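Local coordinates for prolyl 4-hydroxylase alpha subunit Fe(2+) 2OG dioxygenase domain-containing protein (Burkholderia ambifaria, PDB 3W20) that probably acts as a 2-oxoglutarate-dependent dioxygenase that oxidises N-substituted L-amino acids, with zinc occupying its metal site in this crystal, at residues A35-M40 and M193-N198; G79-E84 and E95-A100; R114-A119 and L237-S242; N198-R203 and D207-E212. All coordinates share one frame; numbering follows the deposited sequence.

Interaction 1: A35-M40 and M193-N198; sequences ADAIVM and MVMWDN
Met195, modelled as selenomethionine, meets Asp36 and Ala37 with its methyl end, and the flat groups on either segment stay clear of that meeting point. The Asp36 carboxylate turns to a salt bridge from OD1 to Arg11 and a hydrogen bond between OD2 and the Phe12 backbone N. On the other segment the Trp196 indole carries Val194 CG1 on one face, 3.7 Å above its plane and displaced toward the rim. The contact itself is the methyl CE, which sits 3.5 Å from Asp36 O, 3.6 Å from Asp36 CB and 3.6 Å from Ala37 CB. A single carbon touches a backbone oxygen, a methylene and a methyl, held by van der Waals forces without any hydrogen bond. Met195 spans the gap because it runs extended as far as the selenium (chi1 173°, chi2 176°) and only then bends (chi3 75°), so a long arm reaches across backbones whose nearest CA atoms, Ala37 and Met195, are 8.9 Å apart. Asp36 and Ala37 form a classic beta bulge opposite Met10. All three touching residues are buried, and the Met195 side chain lies about 4 Å from that of the zinc ligand His246. Strand 37-41 runs between strands 4-10 and 236-241 in the large sheet, while strand 193-196 lies between 227-230 and 246-248 in the small one; Met195 bridges the two.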
loop_
_atom_site.group_PDB
_atom_site.type_symbol
_atom_site.label_atom_id
_atom_site.label_comp_id
_atom_site.label_asym_id
_atom_site.label_seq_id
_atom_site.Cartn_x
_atom_site.Cartn_y
_atom_site.Cartn_z
ATOM N N ALA A 35 0.514 14.501 32.023
ATOM C CA ALA A 35 -0.125 15.699 31.454
ATOM C C ALA A 35 -1.162 15.235 30.416
ATOM O O ALA A 35 -1.029 14.151 29.840
ATOM C CB ALA A 35 0.916 16.552 30.775
ATOM N N ASP A 36 -2.203 16.048 30.180
ATOM C CA ASP A 36 -3.091 15.739 29.107
ATOM C C ASP A 36 -2.695 16.479 27.808
ATOM O O ASP A 36 -2.906 15.984 26.722
ATOM C CB ASP A 36 -4.496 16.066 29.586
ATOM C CG ASP A 36 -4.847 15.287 30.832
ATOM O OD1 ASP A 36 -4.771 14.054 30.746
ATOM O OD2 ASP A 36 -5.019 15.881 31.927
ATOM N N ALA A 37 -2.192 17.684 27.935
ATOM C CA ALA A 37 -1.671 18.450 26.805
ATOM C C ALA A 37 -0.532 19.315 27.235
ATOM O O ALA A 37 -0.427 19.732 28.401
ATOM C CB ALA A 37 -2.767 19.312 26.153
ATOM N N ILE A 38 0.344 19.578 26.303
ATOM C CA ILE A 38 1.513 20.470 26.499
ATOM C C ILE A 38 1.599 21.356 25.272
ATOM O O ILE A 38 1.589 20.889 24.090
ATOM C CB ILE A 38 2.804 19.702 26.685
ATOM C CG1 ILE A 38 2.674 18.775 27.921
ATOM C CG2 ILE A 38 3.981 20.687 27.014
ATOM C CD1 ILE A 38 3.982 17.987 28.226
ATOM N N VAL A 39 1.706 22.662 25.537
ATOM C CA VAL A 39 1.886 23.618 24.440
ATOM C C VAL A 39 3.246 24.298 24.548
ATOM O O VAL A 39 3.573 24.858 25.605
ATOM C CB VAL A 39 0.779 24.678 24.421
ATOM C CG1 VAL A 39 1.074 25.639 23.253
ATOM C CG2 VAL A 39 -0.591 24.018 24.195
HETATM N N MSE A 40 4.067 24.248 23.492
HETATM C CA MSE A 40 5.470 24.688 23.573
HETATM C C MSE A 40 5.781 25.741 22.498
HETATM O O MSE A 40 5.319 25.661 21.387
HETATM C CB MSE A 40 6.399 23.458 23.263
HETATM C CG MSE A 40 6.004 22.254 24.125
HETATM SE SE MSE A 40 7.302 20.789 23.770
HETATM C CE MSE A 40 8.899 21.677 24.441
HETATM N N MSE A 193 -8.628 24.658 19.960
HETATM C CA MSE A 193 -8.967 23.229 20.158
HETATM C C MSE A 193 -9.621 23.061 21.490
HETATM O O MSE A 193 -9.128 23.626 22.499
HETATM C CB MSE A 193 -7.674 22.373 20.079
HETATM C CG MSE A 193 -8.102 20.918 20.133
HETATM SE SE MSE A 193 -6.348 19.929 19.989
HETATM C CE MSE A 193 -6.558 18.751 21.422
ATOM N N VAL A 194 -10.678 22.282 21.545
ATOM C CA VAL A 194 -11.268 21.903 22.816
ATOM C C VAL A 194 -10.948 20.379 23.001
ATOM O O VAL A 194 -11.026 19.595 22.051
ATOM C CB VAL A 194 -12.770 22.123 22.817
ATOM C CG1 VAL A 194 -13.323 21.653 24.129
ATOM C CG2 VAL A 194 -12.997 23.633 22.642
HETATM N N MSE A 195 -10.598 19.988 24.225
HETATM C CA MSE A 195 -10.259 18.586 24.503
HETATM C C MSE A 195 -11.077 18.204 25.760
HETATM O O MSE A 195 -10.980 18.902 26.822
HETATM C CB MSE A 195 -8.698 18.476 24.705
HETATM C CG MSE A 195 -8.503 17.057 25.160
HETATM SE SE MSE A 195 -6.498 16.832 25.285
HETATM C CE MSE A 195 -5.986 17.726 26.793
ATOM N N TRP A 196 -11.923 17.132 25.656
ATOM C CA TRP A 196 -12.641 16.675 26.795
ATOM C C TRP A 196 -12.047 15.464 27.508
ATOM O O TRP A 196 -11.326 14.646 26.908
ATOM C CB TRP A 196 -14.030 16.253 26.360
ATOM C CG TRP A 196 -14.916 17.381 25.814
ATOM C CD1 TRP A 196 -15.893 18.118 26.506
ATOM C CD2 TRP A 196 -14.962 17.891 24.443
ATOM N NE1 TRP A 196 -16.511 19.017 25.660
ATOM C CE2 TRP A 196 -16.030 18.920 24.419
ATOM C CE3 TRP A 196 -14.364 17.543 23.271
ATOM C CZ2 TRP A 196 -16.336 19.621 23.257
ATOM C CZ3 TRP A 196 -14.668 18.265 22.103
ATOM C CH2 TRP A 196 -15.672 19.245 22.097
ATOM N N ASP A 197 -12.377 15.348 28.811
ATOM C CA ASP A 197 -12.027 14.171 29.610
ATOM C C ASP A 197 -12.996 13.030 29.348
ATOM O O ASP A 197 -13.875 12.608 30.180
ATOM C CB ASP A 197 -11.882 14.612 31.084
ATOM C CG ASP A 197 -11.668 13.464 32.011
ATOM O OD1 ASP A 197 -11.047 12.476 31.588
ATOM O OD2 ASP A 197 -12.214 13.541 33.136
ATOM N N ASN A 198 -12.919 12.551 28.108
ATOM C CA ASN A 198 -13.825 11.515 27.594
ATOM C C ASN A 198 -13.061 10.725 26.536
ATOM O O ASN A 198 -12.484 11.323 25.667
ATOM C CB ASN A 198 -15.077 12.141 26.973
ATOM C CG ASN A 198 -16.034 11.106 26.421
ATOM O OD1 ASN A 198 -15.783 10.492 25.372
ATOM N ND2 ASN A 198 -17.157 10.875 27.153
#

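Interaction 2: G79-E84 and E95-A100; sequences GQLQRE and EYFGIA
Leu81 and Tyr96 cross at about a right angle, and all the cross-helix contact here is apolar. One methyl does the work: Leu81 CD2 lies 3.9 Å from Tyr96 CG and 4.0 Å from Tyr96 CB, at the root of the phenol rather than at its hydroxyl end. The same methyl comes within 4.3 Å of Phe97 CE2, so it touches two neighbouring rings, approaching each obliquely. Leu81 holds CG anti to its own N (chi1 178°), which extends the branch away from its helix toward the tyrosine.

Between the aromatics themselves, Tyr96 CD2 stands 3.5 Å above the Phe97 plane, over the ring centre, while Phe97 CD2 lies in the plane of the Tyr96 ring at its edge. The two consecutive side chains are therefore set steeply against each other. Phe97 also makes an edge-to-face pair with Phe135.

Polar bonds leave the interface. Tyr96 OH hydrogen-bonds to OXT of the C-terminal residue, Asp273, and Gln82 NE2 binds Asp158 O, next to the zinc ligand Asp157.

This is apolar helix-helix packing of short helix 78-83 on long helix 87-107, at the edge of the subunit interface; Leu81 also touches Leu89 and Lys92. The long helix borders the second subunit: Phe97 packs on Ala94 of that subunit, and Glu95 OE1 accepts a hydrogen bond from Tyr131 N of the same neighbouring chain.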
loop_
_atom_site.group_PDB
_atom_site.type_symbol
_atom_site.label_atom_id
_atom_site.label_comp_id
_atom_site.label_asym_id
_atom_site.label_seq_id
_atom_site.Cartn_x
_atom_site.Cartn_y
_atom_site.Cartn_z
ATOM N N GLY A 79 -6.481 8.440 9.295
ATOM C CA GLY A 79 -7.834 8.633 9.782
ATOM C C GLY A 79 -8.815 8.454 8.661
ATOM O O GLY A 79 -9.895 7.901 8.867
ATOM N N GLN A 80 -8.436 8.896 7.460
ATOM C CA GLN A 80 -9.290 8.657 6.279
ATOM C C GLN A 80 -9.315 7.171 5.872
ATOM O O GLN A 80 -10.371 6.601 5.508
ATOM C CB GLN A 80 -8.848 9.479 5.078
ATOM C CG GLN A 80 -8.971 10.995 5.216
ATOM C CD GLN A 80 -8.032 11.791 4.260
ATOM O OE1 GLN A 80 -7.459 11.252 3.293
ATOM N NE2 GLN A 80 -7.904 13.083 4.524
ATOM N N LEU A 81 -8.167 6.533 6.002
ATOM C CA LEU A 81 -8.123 5.115 5.687
ATOM C C LEU A 81 -9.036 4.324 6.608
ATOM O O LEU A 81 -9.667 3.361 6.181
ATOM C CB LEU A 81 -6.680 4.599 5.717
ATOM C CG LEU A 81 -6.415 3.098 5.455
ATOM C CD1 LEU A 81 -6.953 2.684 4.081
ATOM C CD2 LEU A 81 -4.946 2.787 5.578
ATOM N N GLN A 82 -9.089 4.708 7.889
ATOM C CA GLN A 82 -9.916 4.020 8.863
ATOM C C GLN A 82 -11.398 4.099 8.562
ATOM O O GLN A 82 -12.111 3.247 9.062
ATOM C CB GLN A 82 -9.724 4.639 10.261
ATOM C CG GLN A 82 -8.439 4.215 10.899
ATOM C CD GLN A 82 -8.213 4.868 12.282
ATOM O OE1 GLN A 82 -8.685 5.938 12.544
ATOM N NE2 GLN A 82 -7.394 4.207 13.121
ATOM N N ARG A 83 -11.858 5.086 7.800
ATOM C CA ARG A 83 -13.275 5.181 7.486
ATOM C C ARG A 83 -13.743 4.141 6.483
ATOM O O ARG A 83 -14.957 3.830 6.372
ATOM C CB ARG A 83 -13.637 6.616 7.119
ATOM C CG ARG A 83 -13.595 7.460 8.371
ATOM C CD ARG A 83 -14.414 8.738 8.233
ATOM N NE ARG A 83 -13.526 9.773 7.721
ATOM C CZ ARG A 83 -12.728 10.533 8.472
ATOM N NH1 ARG A 83 -12.704 10.397 9.812
ATOM N NH2 ARG A 83 -11.950 11.427 7.873
ATOM N N GLU A 84 -12.819 3.584 5.710
ATOM C CA GLU A 84 -13.227 2.687 4.636
ATOM C C GLU A 84 -13.469 1.234 5.109
ATOM O O GLU A 84 -12.832 0.753 6.066
ATOM C CB GLU A 84 -12.124 2.678 3.551
ATOM C CG GLU A 84 -11.781 4.042 2.981
ATOM C CD GLU A 84 -12.896 4.648 2.164
ATOM O OE1 GLU A 84 -13.779 3.913 1.645
ATOM O OE2 GLU A 84 -12.921 5.864 2.088
ATOM N N GLU A 95 -3.573 2.720 -1.866
ATOM C CA GLU A 95 -3.262 4.164 -2.090
ATOM C C GLU A 95 -2.447 4.744 -0.964
ATOM O O GLU A 95 -1.379 5.384 -1.170
ATOM C CB GLU A 95 -4.526 5.065 -2.292
ATOM C CG GLU A 95 -5.302 4.846 -3.569
ATOM C CD GLU A 95 -6.506 5.812 -3.538
ATOM O OE1 GLU A 95 -6.300 7.060 -3.464
ATOM O OE2 GLU A 95 -7.627 5.314 -3.486
ATOM N N TYR A 96 -2.861 4.426 0.251
ATOM C CA TYR A 96 -2.180 4.984 1.411
ATOM C C TYR A 96 -0.723 4.569 1.461
ATOM O O TYR A 96 0.179 5.448 1.576
ATOM C CB TYR A 96 -2.894 4.567 2.691
ATOM C CG TYR A 96 -2.225 5.135 3.941
ATOM C CD1 TYR A 96 -2.482 6.427 4.406
ATOM C CD2 TYR A 96 -1.350 4.340 4.671
ATOM C CE1 TYR A 96 -1.842 6.892 5.585
ATOM C CE2 TYR A 96 -0.723 4.793 5.836
ATOM C CZ TYR A 96 -0.967 6.065 6.273
ATOM O OH TYR A 96 -0.337 6.502 7.416
ATOM N N PHE A 97 -0.480 3.288 1.358
ATOM C CA PHE A 97 0.911 2.791 1.495
ATOM C C PHE A 97 1.736 3.045 0.261
ATOM O O PHE A 97 2.929 3.295 0.393
ATOM C CB PHE A 97 0.917 1.325 1.920
ATOM C CG PHE A 97 0.521 1.207 3.363
ATOM C CD1 PHE A 97 1.411 1.556 4.382
ATOM C CD2 PHE A 97 -0.776 0.809 3.677
ATOM C CE1 PHE A 97 0.995 1.487 5.724
ATOM C CE2 PHE A 97 -1.212 0.757 4.999
ATOM C CZ PHE A 97 -0.291 1.072 6.006
ATOM N N GLY A 98 1.086 3.093 -0.885
ATOM C CA GLY A 98 1.792 3.394 -2.169
ATOM C C GLY A 98 2.252 4.851 -2.143
ATOM O O GLY A 98 3.386 5.204 -2.546
ATOM N N ILE A 99 1.424 5.716 -1.618
ATOM C CA ILE A 99 1.765 7.159 -1.562
ATOM C C ILE A 99 2.857 7.405 -0.536
ATOM O O ILE A 99 3.794 8.164 -0.787
ATOM C CB ILE A 99 0.542 8.034 -1.245
ATOM C CG1 ILE A 99 -0.365 8.083 -2.482
ATOM C CG2 ILE A 99 0.899 9.487 -0.921
ATOM C CD1 ILE A 99 -1.698 8.712 -2.160
ATOM N N ALA A 100 2.762 6.742 0.608
ATOM C CA ALA A 100 3.647 7.111 1.722
ATOM C C ALA A 100 5.106 6.941 1.256
ATOM O O ALA A 100 6.015 7.692 1.593
ATOM C CB ALA A 100 3.420 6.190 2.891
#

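Interaction 3: R114-A119 and L237-S242; sequences RLFSDA and LTLFQS
Leu115 is the first residue of 114-119 to meet the strand segment 237-242, and it touches methyl to methyl: its CD2 lies 4.3 Å from Leu237 CD2. This is the longest of the three contacts, and the same leucine also rests on Ile23 of helix 23-31. Next comes Phe116, which carries the larger share. Its CA-CB bond does not aim at the strand, but with CG anti to the carbonyl carbon (chi1 -57°) the ring swings over and presents its far rim. CZ approaches Leu237 CD1 at 4.2 Å, and CE1 approaches Leu239 CD2 at 4.0 Å. Both methyls sit near the ring plane, so the leucines meet the edge of the phenyl group. Leu237 meets the ring head-on from the strand side, while Leu239 runs antiparallel alongside it.

With the axes of the short segments 13.2 Å apart at closest approach, long side chains have to fill the space between helix and sheet, and no hydrogen bond crosses it. The helix lies 58° from the strand direction. Leu237 and Leu239 share one side of the strand. The intervening Thr238 and the following Phe240 point to the other side, where Phe240 makes an edge-to-face pair with the zinc ligand His246. A sheet with helices on its outer surface and the metal site on its inner one is characteristic of the double-stranded beta-helix of 2-oxoglutarate dioxygenases.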
loop_
_atom_site.group_PDB
_atom_site.type_symbol
_atom_site.label_atom_id
_atom_site.label_comp_id
_atom_site.label_asym_id
_atom_site.label_seq_id
_atom_site.Cartn_x
_atom_site.Cartn_y
_atom_site.Cartn_z
ATOM N N ARG A 114 12.028 16.113 11.715
ATOM C CA ARG A 114 13.294 16.011 12.435
ATOM C C ARG A 114 13.173 16.462 13.912
ATOM O O ARG A 114 13.890 15.970 14.779
ATOM C CB ARG A 114 14.395 16.781 11.704
ATOM C CG ARG A 114 14.921 16.077 10.478
ATOM C CD ARG A 114 15.949 16.978 9.797
ATOM N NE ARG A 114 16.384 16.283 8.593
ATOM C CZ ARG A 114 17.487 15.540 8.492
ATOM N NH1 ARG A 114 18.354 15.442 9.505
ATOM N NH2 ARG A 114 17.720 14.897 7.355
ATOM N N LEU A 115 12.240 17.349 14.225
ATOM C CA LEU A 115 11.972 17.678 15.619
ATOM C C LEU A 115 11.798 16.445 16.481
ATOM O O LEU A 115 12.430 16.287 17.521
ATOM C CB LEU A 115 10.758 18.614 15.718
ATOM C CG LEU A 115 10.604 19.648 16.786
ATOM C CD1 LEU A 115 11.827 20.564 16.826
ATOM C CD2 LEU A 115 9.345 20.405 16.386
ATOM N N PHE A 116 10.978 15.510 16.007
ATOM C CA PHE A 116 10.781 14.285 16.702
ATOM C C PHE A 116 11.818 13.236 16.445
ATOM O O PHE A 116 12.207 12.550 17.401
ATOM C CB PHE A 116 9.373 13.749 16.292
ATOM C CG PHE A 116 8.304 14.737 16.589
ATOM C CD1 PHE A 116 7.817 14.829 17.890
ATOM C CD2 PHE A 116 7.868 15.636 15.636
ATOM C CE1 PHE A 116 6.817 15.753 18.203
ATOM C CE2 PHE A 116 6.873 16.564 15.938
ATOM C CZ PHE A 116 6.367 16.638 17.213
ATOM N N SER A 117 12.308 13.067 15.200
ATOM C CA SER A 117 13.332 12.011 15.012
ATOM C C SER A 117 14.580 12.274 15.896
ATOM O O SER A 117 15.147 11.376 16.510
ATOM C CB SER A 117 13.704 11.792 13.529
ATOM O OG SER A 117 14.021 12.940 12.795
ATOM N N ASP A 118 14.971 13.538 15.977
ATOM C CA ASP A 118 16.076 13.947 16.818
ATOM C C ASP A 118 15.789 13.820 18.285
ATOM O O ASP A 118 16.620 13.326 19.033
ATOM C CB ASP A 118 16.487 15.405 16.525
ATOM C CG ASP A 118 17.073 15.579 15.139
ATOM O OD1 ASP A 118 17.408 14.593 14.474
ATOM O OD2 ASP A 118 17.143 16.698 14.662
ATOM N N ALA A 119 14.645 14.299 18.725
ATOM C CA ALA A 119 14.407 14.295 20.120
ATOM C C ALA A 119 14.220 12.866 20.682
ATOM O O ALA A 119 14.616 12.579 21.809
ATOM C CB ALA A 119 13.218 15.167 20.450
ATOM N N LEU A 237 3.832 24.467 19.347
ATOM C CA LEU A 237 3.626 23.036 19.077
ATOM C C LEU A 237 2.694 22.563 20.190
ATOM O O LEU A 237 2.993 22.761 21.361
ATOM C CB LEU A 237 4.949 22.321 19.261
ATOM C CG LEU A 237 4.895 20.777 19.144
ATOM C CD1 LEU A 237 4.418 20.284 17.754
ATOM C CD2 LEU A 237 6.320 20.273 19.451
ATOM N N THR A 238 1.601 21.917 19.798
ATOM C CA THR A 238 0.680 21.375 20.763
ATOM C C THR A 238 0.830 19.828 20.753
ATOM O O THR A 238 0.699 19.244 19.674
ATOM C CB THR A 238 -0.723 21.748 20.346
ATOM O OG1 THR A 238 -0.808 23.182 20.419
ATOM C CG2 THR A 238 -1.754 21.244 21.372
ATOM N N LEU A 239 1.075 19.241 21.920
ATOM C CA LEU A 239 1.273 17.799 22.067
ATOM C C LEU A 239 0.169 17.338 23.032
ATOM O O LEU A 239 -0.080 18.023 24.066
ATOM C CB LEU A 239 2.614 17.539 22.649
ATOM C CG LEU A 239 3.814 18.058 21.824
ATOM C CD1 LEU A 239 5.027 17.968 22.717
ATOM C CD2 LEU A 239 3.909 17.055 20.683
ATOM N N PHE A 240 -0.628 16.339 22.642
ATOM C CA PHE A 240 -1.691 15.959 23.495
ATOM C C PHE A 240 -2.033 14.490 23.377
ATOM O O PHE A 240 -1.656 13.827 22.393
ATOM C CB PHE A 240 -3.014 16.739 23.171
ATOM C CG PHE A 240 -3.531 16.511 21.776
ATOM C CD1 PHE A 240 -4.694 15.754 21.545
ATOM C CD2 PHE A 240 -2.888 17.116 20.683
ATOM C CE1 PHE A 240 -5.153 15.551 20.216
ATOM C CE2 PHE A 240 -3.339 16.911 19.368
ATOM C CZ PHE A 240 -4.479 16.163 19.131
ATOM N N GLN A 241 -2.778 14.009 24.383
ATOM C CA GLN A 241 -3.186 12.580 24.323
ATOM C C GLN A 241 -4.357 12.453 23.365
ATOM O O GLN A 241 -5.525 12.905 23.642
ATOM C CB GLN A 241 -3.493 12.005 25.724
ATOM C CG GLN A 241 -2.274 12.003 26.585
ATOM C CD GLN A 241 -2.463 11.072 27.806
ATOM O OE1 GLN A 241 -2.985 9.960 27.648
ATOM N NE2 GLN A 241 -2.067 11.497 28.974
ATOM N N SER A 242 -4.142 11.795 22.200
ATOM C CA SER A 242 -5.128 11.941 21.141
ATOM C C SER A 242 -6.366 11.031 21.315
ATOM O O SER A 242 -7.355 11.183 20.594
ATOM C CB SER A 242 -4.476 11.768 19.765
ATOM O OG SER A 242 -4.132 10.395 19.541
#

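Interaction 4: N198-R203 and D207-E212; sequences NRPESR and DEMHAE
Asp207 joins Arg203 twice, by backbone and by side chain. Its N donates to Arg203 O over 2.8 Å, with an N-H...O angle of 147°, an i to i+4 bond at the start of helix 203-216. The carboxylate folds back over that turn, placing Asp207 CG 3.3 Å from Arg203 O. It meets the aliphatic part of the arginine: OD2 is 3.7 Å from Arg203 CG, and OD1 is 3.7 Å from Arg203 CD. The charged ends do not pair, since Arg203 NH1 remains 5.0 Å from Asp207 OD1 and the two flat groups are turned 47° apart. Arg203, bent at its second and third torsions, instead gives its NE to Tyr161 O, while Asp207 OD2 forms a salt bridge with Arg163 NE.

Two residues on, Met209 (selenomethionine) crosses Pro200 at about a right angle, its SE 3.8 Å from Pro200 CG. Both side chains also touch Leu245, which makes this a small apolar patch between the loop and the helix. His210 then turns its NE2 to Pro154 O, beside the zinc ligand His155.

Ser202 is the N-cap, its OG bonded to Ala205 N, where the loop from strand 193-196 passes into the helix. The result is a capped helix start beside the metal site, with the Arg203 side chain about 5 Å from that of the zinc ligand His155.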
loop_
_atom_site.group_PDB
_atom_site.type_symbol
_atom_site.label_atom_id
_atom_site.label_comp_id
_atom_site.label_asym_id
_atom_site.label_seq_id
_atom_site.Cartn_x
_atom_site.Cartn_y
_atom_site.Cartn_z
ATOM N N ASN A 198 -12.919 12.551 28.108
ATOM C CA ASN A 198 -13.825 11.515 27.594
ATOM C C ASN A 198 -13.061 10.725 26.536
ATOM O O ASN A 198 -12.484 11.323 25.667
ATOM C CB ASN A 198 -15.077 12.141 26.973
ATOM C CG ASN A 198 -16.034 11.106 26.421
ATOM O OD1 ASN A 198 -15.783 10.492 25.372
ATOM N ND2 ASN A 198 -17.157 10.875 27.153
ATOM N N ARG A 199 -12.998 9.404 26.696
ATOM C CA ARG A 199 -12.252 8.555 25.688
ATOM C C ARG A 199 -13.095 7.489 25.092
ATOM O O ARG A 199 -13.285 6.395 25.675
ATOM C CB ARG A 199 -11.006 7.913 26.377
ATOM C CG ARG A 199 -9.995 8.826 26.975
ATOM C CD ARG A 199 -8.824 7.892 27.545
ATOM N NE ARG A 199 -7.747 8.752 27.389
ATOM C CZ ARG A 199 -6.504 8.449 27.131
ATOM N NH1 ARG A 199 -6.006 7.212 27.043
ATOM N NH2 ARG A 199 -5.779 9.471 27.002
ATOM N N PRO A 200 -13.726 7.782 23.973
ATOM C CA PRO A 200 -14.598 6.808 23.322
ATOM C C PRO A 200 -13.848 5.483 23.090
ATOM O O PRO A 200 -12.656 5.509 22.796
ATOM C CB PRO A 200 -14.912 7.473 21.975
ATOM C CG PRO A 200 -14.687 8.907 22.208
ATOM C CD PRO A 200 -13.563 9.023 23.199
ATOM N N GLU A 201 -14.523 4.349 23.313
ATOM C CA GLU A 201 -13.861 3.057 23.254
ATOM C C GLU A 201 -13.642 2.473 21.843
ATOM O O GLU A 201 -12.891 1.521 21.697
ATOM C CB GLU A 201 -14.589 2.032 24.144
ATOM C CG GLU A 201 -14.553 2.372 25.642
ATOM C CD GLU A 201 -15.656 1.623 26.423
ATOM O OE1 GLU A 201 -16.501 0.951 25.780
ATOM O OE2 GLU A 201 -15.698 1.705 27.667
ATOM N N SER A 202 -14.178 3.083 20.795
ATOM C CA SER A 202 -14.073 2.438 19.497
ATOM C C SER A 202 -14.531 3.389 18.426
ATOM O O SER A 202 -15.153 4.463 18.724
ATOM C CB SER A 202 -14.943 1.155 19.490
ATOM O OG SER A 202 -16.331 1.571 19.495
ATOM N N ARG A 203 -14.275 3.010 17.154
ATOM C CA ARG A 203 -14.787 3.787 16.047
ATOM C C ARG A 203 -16.358 3.765 16.067
ATOM O O ARG A 203 -16.958 4.804 15.812
ATOM C CB ARG A 203 -14.254 3.300 14.701
ATOM C CG ARG A 203 -14.871 4.089 13.543
ATOM C CD ARG A 203 -14.536 5.565 13.536
ATOM N NE ARG A 203 -13.114 5.689 13.401
ATOM C CZ ARG A 203 -12.487 6.830 13.363
ATOM N NH1 ARG A 203 -13.211 7.999 13.318
ATOM N NH2 ARG A 203 -11.160 6.810 13.409
ATOM N N ASP A 207 -18.808 6.909 16.086
ATOM C CA ASP A 207 -19.754 6.979 14.953
ATOM C C ASP A 207 -21.128 7.203 15.579
ATOM O O ASP A 207 -21.908 7.958 15.023
ATOM C CB ASP A 207 -19.758 5.672 14.157
ATOM C CG ASP A 207 -18.652 5.598 13.099
ATOM O OD1 ASP A 207 -18.020 6.638 12.854
ATOM O OD2 ASP A 207 -18.433 4.509 12.531
ATOM N N GLU A 208 -21.422 6.585 16.728
ATOM C CA GLU A 208 -22.731 6.825 17.375
ATOM C C GLU A 208 -22.782 8.270 17.894
ATOM O O GLU A 208 -23.838 8.960 17.845
ATOM C CB GLU A 208 -23.062 5.790 18.457
ATOM C CG GLU A 208 -24.487 5.931 18.989
ATOM C CD GLU A 208 -24.968 4.782 19.873
ATOM O OE1 GLU A 208 -24.156 3.923 20.292
ATOM O OE2 GLU A 208 -26.191 4.751 20.169
HETATM N N MSE A 209 -21.647 8.765 18.395
HETATM C CA MSE A 209 -21.620 10.098 18.937
HETATM C C MSE A 209 -21.873 11.118 17.862
HETATM O O MSE A 209 -22.594 12.104 18.093
HETATM C CB MSE A 209 -20.361 10.467 19.750
HETATM C CG MSE A 209 -20.341 9.596 21.011
HETATM SE SE MSE A 209 -18.472 9.476 21.794
HETATM C CE MSE A 209 -18.357 11.288 21.539
ATOM N N HIS A 210 -21.311 10.897 16.687
ATOM C CA HIS A 210 -21.628 11.753 15.555
ATOM C C HIS A 210 -23.117 11.822 15.213
ATOM O O HIS A 210 -23.724 12.928 15.152
ATOM C CB HIS A 210 -20.825 11.309 14.366
ATOM C CG HIS A 210 -19.331 11.561 14.496
ATOM N ND1 HIS A 210 -18.432 10.996 13.668
ATOM C CD2 HIS A 210 -18.595 12.350 15.388
ATOM C CE1 HIS A 210 -17.186 11.387 14.010
ATOM N NE2 HIS A 210 -17.285 12.213 15.063
ATOM N N ALA A 211 -23.738 10.659 15.022
ATOM C CA ALA A 211 -25.197 10.607 14.865
ATOM C C ALA A 211 -25.984 11.313 15.991
ATOM O O ALA A 211 -27.033 11.904 15.684
ATOM C CB ALA A 211 -25.686 9.173 14.723
ATOM N N GLU A 212 -25.554 11.205 17.268
ATOM C CA GLU A 212 -26.231 11.923 18.373
ATOM C C GLU A 212 -26.094 13.421 18.180
ATOM O O GLU A 212 -27.043 14.182 18.435
ATOM C CB GLU A 212 -25.721 11.552 19.761
ATOM C CG GLU A 212 -26.299 12.425 20.901
ATOM C CD GLU A 212 -25.734 12.111 22.269
ATOM O OE1 GLU A 212 -24.775 11.280 22.350
ATOM O OE2 GLU A 212 -26.247 12.668 23.283
#

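In the fold
Interactions 1 and 3 share the large sheet: strands 37-41 and 236-241 are neighbours, bonded by Ile38 N to Leu239 O and Met40 O to Leu237 N. One ties this sheet to the small sheet, the other to a covering helix, and both are buried and without cross-segment hydrogen bonds. Interaction 2 is equally apolar and buried but joins two helices near the subunit interface. Interaction 4, only partly buried, adds a helix-turn bond and charged groups. It shares Asn198 with interaction 1 and is linked to interaction 3 by a probable hydrogen bond between Arg199 NH2 and Gln241 OE1; Arg203 and Gln82 bring it against interaction 2.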